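PDB 2EJB: probable aromatic acid decarboxylase from Aquifex aeolicus, which decarboxylates phenylacrylic acid and belongs to the UbiX/PAD1 family of flavoproteins. Local coordinates for the interface of chains A and B. Numbering follows the deposited sequence. Chains: chain A/B, Probable aromatic acid decarboxylase.

The interface of chains A and B. Residues chain A 131-132, 135-136, 139; chain B 135, 138-139, 142.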
# COMPACT_ATOMS: atom_id res chain seq x y z
N ASN A 131 -5.60 3.80 9.24
CA ASN A 131 -6.40 3.85 10.46
C ASN A 131 -7.72 3.25 10.01
O ASN A 131 -7.86 2.92 8.82
CB ASN A 131 -6.57 5.29 11.01
CG ASN A 131 -7.33 6.22 10.06
OD1 ASN A 131 -8.24 5.80 9.34
ND2 ASN A 131 -6.96 7.49 10.08
N GLU A 132 -8.67 3.07 10.92
CA GLU A 132 -9.96 2.48 10.56
C GLU A 132 -10.70 3.26 9.48
O GLU A 132 -11.34 2.66 8.63
CB GLU A 132 -10.86 2.37 11.79
CG GLU A 132 -10.43 1.33 12.81
CD GLU A 132 -11.24 1.40 14.08
OE1 GLU A 132 -12.49 1.43 13.99
OE2 GLU A 132 -10.62 1.44 15.16
N LEU A 135 -9.47 2.41 6.00
CA LEU A 135 -9.95 1.09 5.63
C LEU A 135 -11.41 1.07 5.24
O LEU A 135 -11.80 0.46 4.24
CB LEU A 135 -9.74 0.08 6.77
CG LEU A 135 -8.39 -0.63 6.99
CD1 LEU A 135 -7.57 -0.63 5.71
CD2 LEU A 135 -7.63 0.03 8.12
N GLU A 136 -12.24 1.73 6.03
CA GLU A 136 -13.66 1.74 5.73
C GLU A 136 -13.99 2.53 4.47
O GLU A 136 -14.90 2.17 3.73
CB GLU A 136 -14.45 2.25 6.93
CG GLU A 136 -14.50 1.23 8.06
CD GLU A 136 -15.28 1.70 9.27
OE1 GLU A 136 -14.81 2.63 9.96
OE2 GLU A 136 -16.38 1.15 9.52
N LEU A 139 -13.19 0.36 1.65
CA LEU A 139 -14.16 -0.73 1.60
C LEU A 139 -15.45 -0.26 0.94
O LEU A 139 -16.05 -0.97 0.14
CB LEU A 139 -14.48 -1.23 3.01
CG LEU A 139 -14.24 -2.70 3.33
CD1 LEU A 139 -14.86 -3.00 4.69
CD2 LEU A 139 -14.87 -3.60 2.26
N LEU B 135 -9.50 -5.82 2.70
CA LEU B 135 -9.90 -4.65 3.47
C LEU B 135 -10.51 -5.01 4.82
O LEU B 135 -10.19 -4.40 5.84
CB LEU B 135 -10.91 -3.79 2.69
CG LEU B 135 -10.46 -2.76 1.65
CD1 LEU B 135 -9.01 -2.35 1.89
CD2 LEU B 135 -10.63 -3.31 0.26
N MET B 138 -7.90 -6.42 7.29
CA MET B 138 -7.07 -5.36 7.85
C MET B 138 -7.86 -4.55 8.86
O MET B 138 -7.31 -4.11 9.86
CB MET B 138 -6.55 -4.44 6.73
CG MET B 138 -5.50 -5.11 5.83
SD MET B 138 -4.73 -3.99 4.64
CE MET B 138 -5.96 -3.96 3.37
N LEU B 139 -9.15 -4.37 8.60
CA LEU B 139 -10.02 -3.61 9.49
C LEU B 139 -10.19 -4.35 10.81
O LEU B 139 -10.17 -3.74 11.88
CB LEU B 139 -11.40 -3.42 8.86
CG LEU B 139 -11.92 -2.00 8.67
CD1 LEU B 139 -13.38 -2.07 8.26
CD2 LEU B 139 -11.77 -1.19 9.95
N THR B 142 -6.98 -4.06 12.79
CA THR B 142 -6.93 -2.70 13.30
C THR B 142 -7.85 -2.48 14.50
O THR B 142 -7.40 -1.99 15.54
CB THR B 142 -7.31 -1.71 12.19
OG1 THR B 142 -6.39 -1.85 11.10
CG2 THR B 142 -7.26 -0.27 12.70
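A:Leu135 and B:Leu139 bury the most surface here, 68 and 67 Å², and their side chains lie alongside one another, pointing opposite ways. Each lies on helix 132-143 of its own chain; the two copies cross at a slant, running in broadly opposite directions about a two-fold axis, in what is probably a homodimer interface. The tightest point of the leucine pair is CB of A:Leu135 against the branch carbon CG of B:Leu139, at 3.6 Å. Beyond CG, B:Leu139 divides its methyls: CD1 lies 3.5 Å from CG of A:Glu136, while CD2 sits 4.0 Å from CG of A:Glu132, and each glutamate's aliphatic stem crosses the leucine side chain at about a right angle. Cut back to an alanine, B:Leu139 would be likely to leave A:Leu135 CB and the A:Glu136 stem without their partner and open a gap between the helices. The two-fold pairs the Leu139 residues themselves, CD1 of A:Leu139 lying 4.0 Å from CD1 of B:Leu139. From A:Leu135, CD1 reaches CB of B:Met138 at 4.1 Å and CD2 turns to B:Thr142. That threonine, with 33 Å² buried, offers methyl CG2 to the A:Glu132 stem, CG, at 3.5 Å. A hydrogen bond within its own helix probably holds its rotation: hydroxyl OG1 donates to the carbonyl O of B:Met138 at 2.7 Å, with a C=O...OG1 angle of 145° and OG1 tilted 33° from the carbonyl plane.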